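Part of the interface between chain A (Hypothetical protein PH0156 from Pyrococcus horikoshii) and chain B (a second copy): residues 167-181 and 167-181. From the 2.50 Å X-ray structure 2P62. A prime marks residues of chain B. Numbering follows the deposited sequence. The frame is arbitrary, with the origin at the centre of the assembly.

Chain A, residues 167-181: EKYRGSMRALSQDKG
Chain B, residues 167-181: EKYRGSMRALSQDKG

The most unusual feature of this contact is how close two helices come: the axes of helix 171-180 and its copy approach to 8.2 Å and run nearly antiparallel, at 171°. It illustrates a general principle, that small residues at the centre of a symmetric helix pair allow close packing while polar pairs fasten the ends. In the register, Ala175 CA lies 4.8 Å from Ser172′ CA and Tyr169 CA 5.6 Å from Asp179′ CA, with the reciprocal pairs alike. At the midpoint Ala175 CB meets Ala175′ CB at 3.6 Å, and each methyl also lies 3.7 Å from the opposing glycine carbonyl, Ala175 CB from Gly171′ O and Ala175′ CB from Gly171 O.

Tyr169 leaves helical phi/psi (-106/-109; -106/-96 in Tyr169′), and phi is positive at the N-cap, Arg170 (69/-56) and Arg170′ (66/-54). Regular helix follows until Gly181 and Gly181′, where positive phi favours glycine.

Asp179′ and Asp179, both chi1 m, grip the opposing helix starts. Ser172 OG, chi1 m, donates to Asp179′ OD1 at 2.5 Å, and Ser172 N adds a weak bond to Asp179′ OD1 at 3.1 Å; the short serine side chain, pointing toward the partner, lets OG and N share one carboxylate oxygen. Reciprocally, Ser172′ OG reaches Asp179 OD2 at 2.7 Å, with a weak bond from Ser172′ N to Asp179 OD2 at 3.1 Å. Chi2 is -23° in Asp179 but 168° in Asp179′, which exchanges the oxygen names. A water donates to Tyr169 O (2.5 Å) and Asp179′ OD2 (3.0 Å).

The tyrosines, chi1 m and chi2 near 68°, are buried and lay a ring face against the aspartate: Asp179′ CB sits 3.7 Å from the Tyr169 centroid, Asp179 CB 3.8 Å from that of Tyr169′. Leu176 (chi1 -89°, chi2 -42°) and Leu176′ (-93°, -54°) supply branched apolar ends: Leu176′ CD1 reaches Tyr169 CE2 at 3.6 Å, while Leu176 CD2 and Leu176′ CD2 meet at 3.3 Å. The two stretches bury 723 Å² between them, both sides summed.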

# COMPACT_ATOMS: atom_id res chain seq x y z
N GLU A 167 -1.93 14.99 21.33
CA GLU A 167 -2.52 15.82 22.37
C GLU A 167 -3.95 16.12 21.94
O GLU A 167 -4.90 15.93 22.70
CB GLU A 167 -1.72 17.11 22.51
CG GLU A 167 -2.34 18.13 23.44
CD GLU A 167 -2.72 17.53 24.78
OE1 GLU A 167 -1.87 16.83 25.37
OE2 GLU A 167 -3.87 17.77 25.23
N LYS A 168 -4.10 16.61 20.70
CA LYS A 168 -5.41 16.93 20.14
C LYS A 168 -6.34 15.74 20.27
O LYS A 168 -7.56 15.88 20.27
CB LYS A 168 -5.27 17.31 18.67
CG LYS A 168 -6.59 17.61 17.97
CD LYS A 168 -6.36 18.04 16.52
CE LYS A 168 -7.67 18.35 15.81
NZ LYS A 168 -7.44 18.77 14.40
N TYR A 169 -5.75 14.55 20.37
CA TYR A 169 -6.55 13.35 20.51
C TYR A 169 -6.46 12.86 21.95
O TYR A 169 -7.00 13.49 22.85
CB TYR A 169 -6.11 12.29 19.48
CG TYR A 169 -6.66 12.59 18.09
CD1 TYR A 169 -6.22 13.70 17.36
CD2 TYR A 169 -7.75 11.87 17.58
CE1 TYR A 169 -6.86 14.11 16.18
CE2 TYR A 169 -8.40 12.27 16.39
CZ TYR A 169 -7.95 13.39 15.71
OH TYR A 169 -8.64 13.86 14.60
N ARG A 170 -5.77 11.75 22.18
CA ARG A 170 -5.66 11.21 23.53
C ARG A 170 -7.01 10.67 23.99
O ARG A 170 -7.12 9.51 24.37
CB ARG A 170 -5.17 12.27 24.53
CG ARG A 170 -4.84 11.68 25.90
CD ARG A 170 -4.47 12.74 26.92
NE ARG A 170 -5.60 13.62 27.19
CZ ARG A 170 -6.72 13.24 27.79
NH1 ARG A 170 -6.88 11.98 28.19
NH2 ARG A 170 -7.71 14.11 27.96
N GLY A 171 -8.04 11.52 23.96
CA GLY A 171 -9.37 11.07 24.33
C GLY A 171 -9.72 9.89 23.43
O GLY A 171 -10.39 8.95 23.85
N SER A 172 -9.27 9.96 22.18
CA SER A 172 -9.51 8.87 21.24
C SER A 172 -8.62 7.69 21.63
O SER A 172 -9.07 6.54 21.61
CB SER A 172 -9.19 9.31 19.81
OG SER A 172 -10.06 10.33 19.37
N MET A 173 -7.37 7.97 21.99
CA MET A 173 -6.43 6.92 22.38
C MET A 173 -6.96 6.15 23.58
O MET A 173 -6.84 4.92 23.64
CB MET A 173 -5.05 7.52 22.72
CG MET A 173 -4.17 7.87 21.51
SD MET A 173 -2.46 8.40 21.94
CE MET A 173 -2.65 10.16 21.79
N ARG A 174 -7.56 6.88 24.52
CA ARG A 174 -8.14 6.29 25.72
C ARG A 174 -9.26 5.35 25.32
O ARG A 174 -9.33 4.21 25.76
CB ARG A 174 -8.70 7.38 26.64
CG ARG A 174 -9.29 6.86 27.95
CD ARG A 174 -10.02 7.97 28.70
NE ARG A 174 -9.10 9.00 29.16
CZ ARG A 174 -8.18 8.81 30.10
NH1 ARG A 174 -8.08 7.62 30.70
NH2 ARG A 174 -7.35 9.79 30.44
N ALA A 175 -10.15 5.86 24.47
CA ALA A 175 -11.28 5.07 24.00
C ALA A 175 -10.78 3.86 23.19
O ALA A 175 -11.26 2.75 23.40
CB ALA A 175 -12.21 5.93 23.16
N LEU A 176 -9.83 4.07 22.28
CA LEU A 176 -9.34 2.95 21.48
C LEU A 176 -8.78 1.86 22.39
O LEU A 176 -9.02 0.67 22.17
CB LEU A 176 -8.24 3.38 20.48
CG LEU A 176 -8.54 3.86 19.05
CD1 LEU A 176 -9.63 3.01 18.40
CD2 LEU A 176 -8.96 5.31 19.06
N SER A 177 -8.04 2.27 23.41
CA SER A 177 -7.45 1.33 24.36
C SER A 177 -8.54 0.54 25.08
O SER A 177 -8.51 -0.70 25.11
CB SER A 177 -6.59 2.09 25.37
OG SER A 177 -5.70 1.22 26.05
N GLN A 178 -9.51 1.25 25.65
CA GLN A 178 -10.62 0.60 26.35
C GLN A 178 -11.32 -0.47 25.51
O GLN A 178 -11.52 -1.59 25.98
CB GLN A 178 -11.64 1.63 26.81
CG GLN A 178 -11.35 2.24 28.18
CD GLN A 178 -12.33 3.35 28.55
OE1 GLN A 178 -12.24 4.48 28.06
NE2 GLN A 178 -13.29 3.03 29.42
N ASP A 179 -11.70 -0.11 24.29
CA ASP A 179 -12.39 -1.06 23.42
C ASP A 179 -11.51 -2.21 22.96
O ASP A 179 -12.00 -3.33 22.77
CB ASP A 179 -12.98 -0.34 22.19
CG ASP A 179 -14.02 0.71 22.56
OD1 ASP A 179 -14.61 0.60 23.66
OD2 ASP A 179 -14.27 1.63 21.76
N LYS A 180 -10.22 -1.95 22.80
CA LYS A 180 -9.28 -2.98 22.36
C LYS A 180 -8.94 -3.92 23.50
O LYS A 180 -8.58 -5.08 23.27
CB LYS A 180 -8.00 -2.34 21.83
CG LYS A 180 -6.99 -3.34 21.29
CD LYS A 180 -5.67 -2.65 20.99
CE LYS A 180 -4.60 -3.64 20.54
NZ LYS A 180 -3.25 -2.99 20.50
N GLY A 181 -9.04 -3.41 24.72
CA GLY A 181 -8.73 -4.21 25.89
C GLY A 181 -7.24 -4.36 26.11
O GLY A 181 -6.79 -5.39 26.62
N GLU B 167 -19.71 -2.32 17.07
CA GLU B 167 -20.37 -2.25 18.37
C GLU B 167 -19.31 -2.43 19.45
O GLU B 167 -19.40 -1.84 20.53
CB GLU B 167 -21.45 -3.34 18.47
CG GLU B 167 -22.49 -3.09 19.56
CD GLU B 167 -21.96 -3.36 20.95
OE1 GLU B 167 -22.54 -2.84 21.93
OE2 GLU B 167 -20.96 -4.10 21.06
N LYS B 168 -18.30 -3.25 19.16
CA LYS B 168 -17.20 -3.50 20.09
C LYS B 168 -16.49 -2.18 20.39
O LYS B 168 -15.86 -2.03 21.44
CB LYS B 168 -16.22 -4.49 19.46
CG LYS B 168 -14.90 -4.66 20.20
CD LYS B 168 -15.05 -5.47 21.46
CE LYS B 168 -13.70 -5.74 22.10
NZ LYS B 168 -12.80 -6.46 21.15
N TYR B 169 -16.58 -1.24 19.47
CA TYR B 169 -15.95 0.05 19.68
C TYR B 169 -17.02 1.10 20.00
O TYR B 169 -17.45 1.21 21.16
CB TYR B 169 -15.10 0.42 18.45
CG TYR B 169 -13.82 -0.39 18.39
CD1 TYR B 169 -13.85 -1.76 18.17
CD2 TYR B 169 -12.60 0.19 18.75
CE1 TYR B 169 -12.70 -2.56 18.32
CE2 TYR B 169 -11.44 -0.60 18.90
CZ TYR B 169 -11.51 -1.97 18.70
OH TYR B 169 -10.38 -2.75 18.92
N ARG B 170 -17.48 1.84 19.00
CA ARG B 170 -18.51 2.85 19.23
C ARG B 170 -17.98 3.97 20.13
O ARG B 170 -18.05 5.14 19.78
CB ARG B 170 -19.75 2.22 19.87
CG ARG B 170 -20.71 3.23 20.46
CD ARG B 170 -21.72 2.60 21.41
NE ARG B 170 -22.22 3.56 22.40
CZ ARG B 170 -21.49 4.08 23.38
NH1 ARG B 170 -20.22 3.72 23.53
NH2 ARG B 170 -22.02 4.96 24.22
N GLY B 171 -17.46 3.60 21.29
CA GLY B 171 -16.89 4.59 22.18
C GLY B 171 -15.75 5.27 21.45
O GLY B 171 -15.54 6.48 21.58
N SER B 172 -15.00 4.48 20.68
CA SER B 172 -13.88 5.02 19.91
C SER B 172 -14.41 5.92 18.78
O SER B 172 -13.85 6.99 18.53
CB SER B 172 -13.04 3.88 19.32
OG SER B 172 -12.44 3.07 20.32
N MET B 173 -15.48 5.49 18.11
CA MET B 173 -16.06 6.29 17.02
C MET B 173 -16.50 7.64 17.56
O MET B 173 -16.25 8.68 16.95
CB MET B 173 -17.25 5.55 16.38
CG MET B 173 -16.87 4.56 15.26
SD MET B 173 -18.24 3.67 14.43
CE MET B 173 -18.31 2.25 15.46
N ARG B 174 -17.15 7.62 18.72
CA ARG B 174 -17.62 8.84 19.37
C ARG B 174 -16.43 9.73 19.73
O ARG B 174 -16.42 10.93 19.42
CB ARG B 174 -18.41 8.50 20.65
CG ARG B 174 -18.84 9.73 21.45
CD ARG B 174 -19.49 9.35 22.79
NE ARG B 174 -20.85 8.85 22.65
CZ ARG B 174 -21.91 9.60 22.33
NH1 ARG B 174 -21.77 10.90 22.11
NH2 ARG B 174 -23.11 9.04 22.23
N ALA B 175 -15.43 9.15 20.38
CA ALA B 175 -14.24 9.88 20.78
C ALA B 175 -13.49 10.44 19.57
O ALA B 175 -13.08 11.60 19.57
CB ALA B 175 -13.31 8.98 21.60
N LEU B 176 -13.31 9.62 18.53
CA LEU B 176 -12.60 10.09 17.33
C LEU B 176 -13.34 11.23 16.66
O LEU B 176 -12.73 12.19 16.18
CB LEU B 176 -12.40 8.96 16.31
CG LEU B 176 -11.11 8.12 16.33
CD1 LEU B 176 -9.88 9.03 16.28
CD2 LEU B 176 -11.07 7.29 17.58
N SER B 177 -14.67 11.13 16.60
CA SER B 177 -15.45 12.17 15.97
C SER B 177 -15.34 13.47 16.76
O SER B 177 -15.24 14.56 16.18
CB SER B 177 -16.92 11.76 15.86
OG SER B 177 -17.62 12.68 15.04
N GLN B 178 -15.35 13.35 18.08
CA GLN B 178 -15.24 14.51 18.95
C GLN B 178 -13.91 15.24 18.72
O GLN B 178 -13.89 16.45 18.52
CB GLN B 178 -15.37 14.06 20.41
CG GLN B 178 -15.28 15.18 21.42
CD GLN B 178 -15.60 14.73 22.84
OE1 GLN B 178 -15.22 15.38 23.82
NE2 GLN B 178 -16.30 13.59 22.96
N ASP B 179 -12.82 14.48 18.71
CA ASP B 179 -11.48 15.04 18.49
C ASP B 179 -11.31 15.56 17.07
O ASP B 179 -10.61 16.54 16.85
CB ASP B 179 -10.40 13.99 18.74
CG ASP B 179 -10.28 13.59 20.19
OD1 ASP B 179 -9.60 12.57 20.46
OD2 ASP B 179 -10.85 14.29 21.06
N LYS B 180 -11.93 14.90 16.11
CA LYS B 180 -11.81 15.33 14.72
C LYS B 180 -12.64 16.59 14.51
O LYS B 180 -12.35 17.39 13.62
CB LYS B 180 -12.27 14.22 13.78
CG LYS B 180 -11.93 14.45 12.31
CD LYS B 180 -12.56 13.34 11.45
CE LYS B 180 -12.26 13.49 9.96
NZ LYS B 180 -10.82 13.27 9.61
N GLY B 181 -13.66 16.76 15.34
CA GLY B 181 -14.53 17.93 15.24
C GLY B 181 -15.51 17.80 14.09
O GLY B 181 -15.98 18.79 13.53
O HOH W 1 -9.04 14.81 23.43